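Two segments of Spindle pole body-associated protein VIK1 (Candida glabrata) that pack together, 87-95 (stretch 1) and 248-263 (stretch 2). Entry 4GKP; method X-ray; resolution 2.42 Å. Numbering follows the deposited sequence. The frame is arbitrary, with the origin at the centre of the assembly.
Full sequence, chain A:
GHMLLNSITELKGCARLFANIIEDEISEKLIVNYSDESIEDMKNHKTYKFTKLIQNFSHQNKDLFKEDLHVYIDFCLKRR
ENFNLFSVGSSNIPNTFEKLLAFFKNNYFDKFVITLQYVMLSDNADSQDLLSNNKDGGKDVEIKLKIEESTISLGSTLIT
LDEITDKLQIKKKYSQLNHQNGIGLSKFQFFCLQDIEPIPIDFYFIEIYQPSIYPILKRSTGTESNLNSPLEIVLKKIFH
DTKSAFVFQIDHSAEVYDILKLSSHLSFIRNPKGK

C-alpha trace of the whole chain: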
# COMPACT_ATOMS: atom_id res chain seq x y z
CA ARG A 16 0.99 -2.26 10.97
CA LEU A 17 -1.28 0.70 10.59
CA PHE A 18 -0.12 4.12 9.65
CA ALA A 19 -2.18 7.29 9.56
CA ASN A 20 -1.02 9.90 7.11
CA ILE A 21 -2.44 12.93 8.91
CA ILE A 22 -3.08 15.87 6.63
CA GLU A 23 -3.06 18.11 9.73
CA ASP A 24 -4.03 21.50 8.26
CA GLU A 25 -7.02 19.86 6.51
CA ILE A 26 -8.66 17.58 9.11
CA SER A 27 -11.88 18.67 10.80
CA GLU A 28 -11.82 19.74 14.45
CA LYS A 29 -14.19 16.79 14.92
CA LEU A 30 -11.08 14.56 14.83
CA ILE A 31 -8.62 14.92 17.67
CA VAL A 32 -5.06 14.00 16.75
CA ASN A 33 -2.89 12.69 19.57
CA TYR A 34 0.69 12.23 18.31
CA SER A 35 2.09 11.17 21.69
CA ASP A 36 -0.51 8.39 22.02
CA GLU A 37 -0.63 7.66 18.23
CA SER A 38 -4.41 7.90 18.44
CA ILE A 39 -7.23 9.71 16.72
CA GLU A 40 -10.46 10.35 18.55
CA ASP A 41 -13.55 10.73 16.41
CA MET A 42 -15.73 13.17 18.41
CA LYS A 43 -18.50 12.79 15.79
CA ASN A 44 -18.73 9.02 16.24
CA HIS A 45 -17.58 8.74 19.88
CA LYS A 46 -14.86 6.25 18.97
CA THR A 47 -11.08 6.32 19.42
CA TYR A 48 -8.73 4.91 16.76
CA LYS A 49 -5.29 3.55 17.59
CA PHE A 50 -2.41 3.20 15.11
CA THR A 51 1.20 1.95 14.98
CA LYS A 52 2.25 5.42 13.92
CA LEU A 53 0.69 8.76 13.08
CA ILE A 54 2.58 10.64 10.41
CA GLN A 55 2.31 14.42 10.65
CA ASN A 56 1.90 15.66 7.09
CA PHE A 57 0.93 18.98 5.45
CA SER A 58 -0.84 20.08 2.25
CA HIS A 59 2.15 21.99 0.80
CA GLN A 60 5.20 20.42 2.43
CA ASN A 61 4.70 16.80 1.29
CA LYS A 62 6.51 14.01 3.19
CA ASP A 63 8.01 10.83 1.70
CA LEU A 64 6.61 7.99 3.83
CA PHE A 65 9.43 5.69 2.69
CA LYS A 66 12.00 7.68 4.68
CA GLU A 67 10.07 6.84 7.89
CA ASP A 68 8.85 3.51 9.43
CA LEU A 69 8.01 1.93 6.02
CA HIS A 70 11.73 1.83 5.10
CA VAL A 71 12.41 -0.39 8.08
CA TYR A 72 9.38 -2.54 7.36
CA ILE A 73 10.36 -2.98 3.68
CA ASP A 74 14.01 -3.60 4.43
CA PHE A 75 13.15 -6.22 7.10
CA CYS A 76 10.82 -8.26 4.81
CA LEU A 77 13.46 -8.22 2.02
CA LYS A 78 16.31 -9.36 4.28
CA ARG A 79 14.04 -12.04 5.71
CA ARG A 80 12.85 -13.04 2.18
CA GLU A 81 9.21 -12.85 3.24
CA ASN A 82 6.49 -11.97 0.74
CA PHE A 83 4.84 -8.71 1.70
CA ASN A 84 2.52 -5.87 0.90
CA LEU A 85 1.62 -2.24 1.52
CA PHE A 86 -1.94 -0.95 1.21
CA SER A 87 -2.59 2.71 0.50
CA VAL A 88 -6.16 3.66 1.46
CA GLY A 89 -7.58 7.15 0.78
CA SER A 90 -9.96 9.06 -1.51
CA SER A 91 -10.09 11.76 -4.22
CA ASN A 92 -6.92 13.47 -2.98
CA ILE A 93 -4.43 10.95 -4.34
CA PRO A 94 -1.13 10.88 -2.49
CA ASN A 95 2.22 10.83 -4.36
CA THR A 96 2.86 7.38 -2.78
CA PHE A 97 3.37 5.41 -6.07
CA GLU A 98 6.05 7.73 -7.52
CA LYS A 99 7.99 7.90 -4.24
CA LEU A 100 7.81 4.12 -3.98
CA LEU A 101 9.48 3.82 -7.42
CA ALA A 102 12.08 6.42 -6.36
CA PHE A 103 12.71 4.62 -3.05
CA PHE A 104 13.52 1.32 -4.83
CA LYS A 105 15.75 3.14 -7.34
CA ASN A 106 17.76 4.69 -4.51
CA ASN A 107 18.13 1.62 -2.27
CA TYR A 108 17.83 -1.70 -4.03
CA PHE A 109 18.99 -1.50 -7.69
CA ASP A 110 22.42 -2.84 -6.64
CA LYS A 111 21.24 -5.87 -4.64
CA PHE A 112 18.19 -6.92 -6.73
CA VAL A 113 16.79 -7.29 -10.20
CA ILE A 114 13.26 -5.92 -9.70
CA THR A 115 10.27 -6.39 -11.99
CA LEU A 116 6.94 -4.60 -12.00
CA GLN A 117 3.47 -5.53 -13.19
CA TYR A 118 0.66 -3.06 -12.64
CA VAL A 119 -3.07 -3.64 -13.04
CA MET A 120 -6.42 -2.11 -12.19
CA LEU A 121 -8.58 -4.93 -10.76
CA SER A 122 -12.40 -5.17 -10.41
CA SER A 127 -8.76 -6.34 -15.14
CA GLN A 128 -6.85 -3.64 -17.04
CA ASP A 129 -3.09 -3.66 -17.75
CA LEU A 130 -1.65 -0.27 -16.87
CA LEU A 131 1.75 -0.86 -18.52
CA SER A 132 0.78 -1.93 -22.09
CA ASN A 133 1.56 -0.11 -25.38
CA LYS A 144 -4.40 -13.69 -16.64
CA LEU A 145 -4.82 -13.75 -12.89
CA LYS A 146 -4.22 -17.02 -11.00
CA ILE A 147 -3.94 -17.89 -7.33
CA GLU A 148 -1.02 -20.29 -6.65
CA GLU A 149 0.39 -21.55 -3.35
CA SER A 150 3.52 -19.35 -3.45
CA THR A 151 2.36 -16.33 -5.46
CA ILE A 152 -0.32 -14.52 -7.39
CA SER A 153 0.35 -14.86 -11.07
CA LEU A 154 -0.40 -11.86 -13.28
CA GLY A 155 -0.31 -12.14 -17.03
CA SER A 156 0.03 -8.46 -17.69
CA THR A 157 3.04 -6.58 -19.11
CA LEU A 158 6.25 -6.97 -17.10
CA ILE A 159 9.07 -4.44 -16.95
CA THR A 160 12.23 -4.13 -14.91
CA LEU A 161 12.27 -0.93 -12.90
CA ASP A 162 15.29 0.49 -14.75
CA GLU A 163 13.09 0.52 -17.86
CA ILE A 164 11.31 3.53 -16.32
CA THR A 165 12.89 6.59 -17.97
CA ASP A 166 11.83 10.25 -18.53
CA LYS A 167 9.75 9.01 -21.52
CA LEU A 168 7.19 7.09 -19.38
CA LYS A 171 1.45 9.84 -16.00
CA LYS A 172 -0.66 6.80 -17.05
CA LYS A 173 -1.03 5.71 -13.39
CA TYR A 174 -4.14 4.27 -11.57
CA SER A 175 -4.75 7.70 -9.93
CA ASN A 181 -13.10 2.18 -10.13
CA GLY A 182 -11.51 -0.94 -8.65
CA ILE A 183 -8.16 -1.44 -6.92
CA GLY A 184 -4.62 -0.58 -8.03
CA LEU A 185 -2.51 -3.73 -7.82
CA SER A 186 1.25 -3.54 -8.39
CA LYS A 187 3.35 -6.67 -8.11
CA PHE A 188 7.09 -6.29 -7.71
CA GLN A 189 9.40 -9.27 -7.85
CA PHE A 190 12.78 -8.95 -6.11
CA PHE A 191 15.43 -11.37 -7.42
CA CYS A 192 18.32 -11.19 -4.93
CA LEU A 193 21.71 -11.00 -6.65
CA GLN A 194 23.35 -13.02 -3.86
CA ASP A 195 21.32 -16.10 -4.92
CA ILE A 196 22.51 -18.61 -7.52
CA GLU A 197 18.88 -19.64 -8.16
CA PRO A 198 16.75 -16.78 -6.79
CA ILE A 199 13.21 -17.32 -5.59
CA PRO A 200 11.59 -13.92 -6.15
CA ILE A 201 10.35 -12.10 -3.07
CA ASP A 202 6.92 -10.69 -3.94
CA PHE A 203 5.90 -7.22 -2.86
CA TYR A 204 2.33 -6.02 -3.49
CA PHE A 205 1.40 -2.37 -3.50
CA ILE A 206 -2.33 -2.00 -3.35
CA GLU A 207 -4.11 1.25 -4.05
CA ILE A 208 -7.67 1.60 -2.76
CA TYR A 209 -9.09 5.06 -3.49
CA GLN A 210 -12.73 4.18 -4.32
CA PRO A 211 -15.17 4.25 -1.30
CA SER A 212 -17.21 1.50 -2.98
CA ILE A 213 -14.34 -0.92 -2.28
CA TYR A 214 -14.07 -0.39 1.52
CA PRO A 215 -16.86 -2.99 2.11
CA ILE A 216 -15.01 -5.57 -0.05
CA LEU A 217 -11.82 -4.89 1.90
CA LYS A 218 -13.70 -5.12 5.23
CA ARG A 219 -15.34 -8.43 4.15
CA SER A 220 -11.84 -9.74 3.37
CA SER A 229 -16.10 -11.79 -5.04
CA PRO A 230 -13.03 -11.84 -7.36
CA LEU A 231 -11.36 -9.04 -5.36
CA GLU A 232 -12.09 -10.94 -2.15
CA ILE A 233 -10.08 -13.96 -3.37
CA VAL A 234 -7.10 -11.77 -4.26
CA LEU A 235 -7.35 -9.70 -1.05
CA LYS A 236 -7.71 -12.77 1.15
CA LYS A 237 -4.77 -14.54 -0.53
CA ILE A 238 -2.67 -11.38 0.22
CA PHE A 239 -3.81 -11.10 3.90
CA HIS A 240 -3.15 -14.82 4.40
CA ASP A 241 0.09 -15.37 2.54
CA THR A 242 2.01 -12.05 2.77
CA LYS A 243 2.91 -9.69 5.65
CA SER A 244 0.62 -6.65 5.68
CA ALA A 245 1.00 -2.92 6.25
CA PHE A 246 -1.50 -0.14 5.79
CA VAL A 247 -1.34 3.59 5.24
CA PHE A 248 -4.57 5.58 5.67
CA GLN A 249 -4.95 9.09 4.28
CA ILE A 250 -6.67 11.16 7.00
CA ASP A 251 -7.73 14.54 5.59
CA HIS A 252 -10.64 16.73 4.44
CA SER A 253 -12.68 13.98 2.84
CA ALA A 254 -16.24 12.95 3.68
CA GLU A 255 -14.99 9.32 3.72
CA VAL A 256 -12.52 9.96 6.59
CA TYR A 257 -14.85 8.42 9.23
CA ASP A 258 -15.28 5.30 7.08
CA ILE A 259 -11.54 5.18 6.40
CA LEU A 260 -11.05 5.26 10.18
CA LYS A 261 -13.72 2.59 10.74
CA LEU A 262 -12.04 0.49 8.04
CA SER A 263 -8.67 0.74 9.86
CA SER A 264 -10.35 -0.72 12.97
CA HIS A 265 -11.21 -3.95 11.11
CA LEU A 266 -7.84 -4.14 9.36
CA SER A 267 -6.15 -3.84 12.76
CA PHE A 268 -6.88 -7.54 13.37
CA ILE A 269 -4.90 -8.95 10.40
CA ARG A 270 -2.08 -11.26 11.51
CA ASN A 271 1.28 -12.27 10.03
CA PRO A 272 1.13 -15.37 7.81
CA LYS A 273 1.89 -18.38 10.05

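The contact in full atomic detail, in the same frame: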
# COMPACT_ATOMS: atom_id res chain seq x y z
N SER A 87 -2.37 1.28 0.38
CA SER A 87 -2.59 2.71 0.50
C SER A 87 -4.08 2.97 0.32
O SER A 87 -4.63 2.71 -0.77
CB SER A 87 -1.77 3.49 -0.53
OG SER A 87 -2.17 4.85 -0.56
N VAL A 88 -4.71 3.45 1.39
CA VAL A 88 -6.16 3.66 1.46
C VAL A 88 -6.47 5.15 1.67
O VAL A 88 -5.97 5.76 2.61
CB VAL A 88 -6.80 2.82 2.59
CG1 VAL A 88 -8.32 3.03 2.65
CG2 VAL A 88 -6.44 1.34 2.45
N GLY A 89 -7.28 5.72 0.79
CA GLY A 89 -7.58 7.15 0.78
C GLY A 89 -8.80 7.46 -0.08
O GLY A 89 -9.73 6.65 -0.18
N SER A 90 -8.81 8.63 -0.71
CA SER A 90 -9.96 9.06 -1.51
C SER A 90 -9.54 9.89 -2.73
O SER A 90 -8.57 9.55 -3.42
CB SER A 90 -10.99 9.80 -0.63
N SER A 91 -10.27 10.97 -3.00
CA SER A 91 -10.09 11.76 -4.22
C SER A 91 -8.75 12.50 -4.25
O SER A 91 -8.21 12.76 -5.33
CB SER A 91 -11.25 12.75 -4.39
N ASN A 92 -8.24 12.85 -3.07
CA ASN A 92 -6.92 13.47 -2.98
C ASN A 92 -5.86 12.38 -2.97
O ASN A 92 -5.54 11.81 -1.93
CB ASN A 92 -6.80 14.39 -1.75
CG ASN A 92 -5.80 15.53 -1.95
OD1 ASN A 92 -5.29 15.74 -3.06
ND2 ASN A 92 -5.52 16.26 -0.88
N ILE A 93 -5.35 12.06 -4.16
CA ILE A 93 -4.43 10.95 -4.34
C ILE A 93 -3.03 11.33 -3.89
O ILE A 93 -2.44 12.28 -4.39
CB ILE A 93 -4.40 10.45 -5.81
N PRO A 94 -2.48 10.57 -2.93
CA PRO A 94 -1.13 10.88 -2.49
C PRO A 94 -0.10 10.61 -3.60
O PRO A 94 -0.43 9.98 -4.61
CB PRO A 94 -0.93 9.94 -1.29
CG PRO A 94 -1.87 8.79 -1.54
CD PRO A 94 -3.02 9.33 -2.32
N ASN A 95 1.13 11.10 -3.42
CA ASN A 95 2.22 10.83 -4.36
C ASN A 95 2.92 9.47 -4.09
O ASN A 95 3.99 9.20 -4.63
CB ASN A 95 3.25 11.98 -4.31
N PHE A 248 -3.26 4.96 5.84
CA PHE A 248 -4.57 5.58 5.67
C PHE A 248 -4.44 7.09 5.58
O PHE A 248 -3.87 7.72 6.47
CB PHE A 248 -5.49 5.23 6.84
CG PHE A 248 -5.67 3.75 7.05
CD1 PHE A 248 -6.72 3.07 6.43
CD2 PHE A 248 -4.81 3.04 7.89
CE1 PHE A 248 -6.89 1.71 6.64
CE2 PHE A 248 -4.98 1.69 8.10
CZ PHE A 248 -6.01 1.01 7.47
N GLN A 249 -4.94 7.65 4.50
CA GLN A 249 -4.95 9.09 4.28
C GLN A 249 -6.08 9.71 5.13
O GLN A 249 -7.27 9.43 4.90
CB GLN A 249 -5.15 9.35 2.78
CG GLN A 249 -5.44 10.78 2.38
CD GLN A 249 -4.32 11.43 1.59
OE1 GLN A 249 -3.20 10.92 1.52
NE2 GLN A 249 -4.62 12.57 0.99
N ILE A 250 -5.70 10.49 6.13
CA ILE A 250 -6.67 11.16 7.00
C ILE A 250 -6.65 12.67 6.74
O ILE A 250 -5.73 13.37 7.16
CB ILE A 250 -6.49 10.79 8.50
CG1 ILE A 250 -7.14 9.44 8.79
CG2 ILE A 250 -7.22 11.77 9.40
CD1 ILE A 250 -6.19 8.29 8.78
N ASP A 251 -7.66 13.13 6.00
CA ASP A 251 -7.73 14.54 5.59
C ASP A 251 -9.15 15.12 5.58
O ASP A 251 -9.96 14.82 6.45
CB ASP A 251 -7.05 14.73 4.22
CG ASP A 251 -7.76 14.02 3.08
OD1 ASP A 251 -8.75 13.28 3.33
OD2 ASP A 251 -7.32 14.22 1.93
N HIS A 252 -9.41 15.96 4.57
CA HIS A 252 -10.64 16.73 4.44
C HIS A 252 -11.87 15.91 4.14
O HIS A 252 -12.99 16.31 4.49
CB HIS A 252 -10.44 17.77 3.34
N SER A 253 -11.65 14.76 3.51
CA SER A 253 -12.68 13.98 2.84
C SER A 253 -13.89 13.61 3.70
O SER A 253 -13.79 13.49 4.92
CB SER A 253 -12.06 12.70 2.27
OG SER A 253 -11.00 13.00 1.38
N ALA A 254 -15.01 13.40 3.03
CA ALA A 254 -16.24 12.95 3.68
C ALA A 254 -16.16 11.46 4.05
O ALA A 254 -16.95 10.99 4.87
CB ALA A 254 -17.45 13.22 2.78
N GLU A 255 -15.22 10.74 3.43
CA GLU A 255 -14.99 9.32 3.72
C GLU A 255 -14.08 9.05 4.93
O GLU A 255 -13.90 7.89 5.31
CB GLU A 255 -14.43 8.59 2.50
CG GLU A 255 -15.34 8.58 1.28
CD GLU A 255 -15.13 9.79 0.38
OE1 GLU A 255 -15.92 9.97 -0.57
OE2 GLU A 255 -14.17 10.56 0.63
N VAL A 256 -13.52 10.11 5.52
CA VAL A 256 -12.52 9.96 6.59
C VAL A 256 -13.00 9.06 7.73
O VAL A 256 -12.27 8.16 8.17
CB VAL A 256 -11.97 11.34 7.07
CG1 VAL A 256 -13.02 12.16 7.82
CG2 VAL A 256 -10.72 11.16 7.91
N TYR A 257 -14.25 9.25 8.17
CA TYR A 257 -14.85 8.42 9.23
C TYR A 257 -14.92 6.94 8.85
O TYR A 257 -14.68 6.06 9.68
CB TYR A 257 -16.24 9.00 9.67
CG TYR A 257 -16.18 10.50 9.94
CD1 TYR A 257 -15.61 11.01 11.12
CD2 TYR A 257 -16.64 11.43 8.99
CE1 TYR A 257 -15.52 12.37 11.35
CE2 TYR A 257 -16.55 12.79 9.21
CZ TYR A 257 -15.99 13.26 10.39
OH TYR A 257 -15.90 14.61 10.61
N ASP A 258 -15.24 6.67 7.59
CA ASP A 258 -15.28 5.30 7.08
C ASP A 258 -13.88 4.73 6.89
O ASP A 258 -13.63 3.55 7.15
CB ASP A 258 -16.07 5.23 5.77
CG ASP A 258 -17.56 5.42 5.97
OD1 ASP A 258 -18.18 4.61 6.70
OD2 ASP A 258 -18.13 6.37 5.40
N ILE A 259 -12.95 5.57 6.46
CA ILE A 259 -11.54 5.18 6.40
C ILE A 259 -11.08 4.75 7.79
O ILE A 259 -10.52 3.66 7.96
CB ILE A 259 -10.65 6.29 5.83
CG1 ILE A 259 -10.96 6.49 4.33
CG2 ILE A 259 -9.18 5.97 6.10
CD1 ILE A 259 -10.41 7.77 3.71
N LEU A 260 -11.34 5.60 8.79
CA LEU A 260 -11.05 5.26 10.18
C LEU A 260 -11.71 3.95 10.62
O LEU A 260 -11.04 3.06 11.15
CB LEU A 260 -11.44 6.39 11.13
CG LEU A 260 -10.61 7.68 11.06
CD1 LEU A 260 -11.20 8.73 11.98
CD2 LEU A 260 -9.16 7.42 11.44
N LYS A 261 -13.01 3.82 10.38
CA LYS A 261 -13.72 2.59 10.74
C LYS A 261 -13.04 1.39 10.09
O LYS A 261 -12.72 0.39 10.75
CB LYS A 261 -15.22 2.65 10.37
N LEU A 262 -12.78 1.51 8.79
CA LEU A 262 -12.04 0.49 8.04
C LEU A 262 -10.71 0.08 8.69
O LEU A 262 -10.39 -1.12 8.72
CB LEU A 262 -11.82 0.99 6.61
CG LEU A 262 -11.24 0.05 5.57
CD1 LEU A 262 -12.09 -1.20 5.43
CD2 LEU A 262 -11.15 0.80 4.25
N SER A 263 -9.95 1.05 9.20
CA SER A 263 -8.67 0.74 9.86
C SER A 263 -8.87 -0.16 11.08
O SER A 263 -8.07 -1.07 11.32
CB SER A 263 -7.88 2.02 10.19
OG SER A 263 -8.49 2.80 11.20
O HOH W 1 -8.88 12.31 0.01

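Among the modelled atoms, a single direct hydrogen bond joins these two stretches, and beyond it the polar side of the contact is carried by one water bridging the two stretches. The principle illustrated is a common one: where two parallel strands run out of partners and their chains diverge, a water can link the polar groups of the separating chains.

The direct bond lies at the end of the strand pairing. Val88 and Phe248 form a parallel bridge, their CA atoms 4.9 Å apart, and Gln249 N donates to Val88 O at 2.9 Å with an N-H...acceptor angle of 172°, close to linear. The same carbonyl oxygen also receives a CA-H...O contact, Phe248 CA lying 3.4 Å from Val88 O. Gly89 still lies alongside Gln249, with Gly89 CA 3.8 Å from Gln249 CB. The absence of a side chain matters here, because a CB placed ideally on Gly89 would sit only 3.1 Å from Gln249 CB. By Ser90 and Ser253 the nearest CA atoms are 7.1 Å apart. Ser90 still makes direct contacts, with Ser90 CB 3.5 Å from Glu255 OE2 and 3.8 Å from Ser253 OG; its own OG is not modelled.

Water 1 occupies the region where the backbones have separated. It accepts from Asn92 N at 3.2 Å and donates to Asp251 OD2 at 3.1 Å, while Ser253 OG lies at a hydrogen-bonding 2.6 Å from its oxygen. Asp251 is also bonded within its own stretch: Ser253 N donates to Asp251 OD1 at 3.3 Å, and Gln249 NE2 makes a weak bond to Asp251 OD2, also at 3.3 Å. The carboxylate thus ties the strand end to the loop while helping to hold the water that reaches Asn92.

The Gln249 side chain reaches the loop of the first stretch, where Gln249 NE2 lies 3.2 Å from Asn92 O, at an angle too poor for a hydrogen bond. Its other terminal atom approaches the proline, with Gln249 OE1 3.7 Å from Pro94 CB, a van der Waals contact.

The apolar chemistry gathers on the sheet face that bears Val88 and Phe248. Val88 CB meets Phe248 CD1 at 3.8 Å, approaching the ring obliquely, and Val88 CG1 packs 3.9 Å from Leu262 CD2. Val88 therefore touches both the neighboring strand and the helix that covers this face. One helical turn earlier, Ile259 CD1 comes within 4.1 Å of Gly89 O. The hydrocarbon surfaces of Val88, Phe248 and Leu262 fit together by shape and by exclusion of solvent, whereas beyond the strands a water links polar groups of the diverging loops.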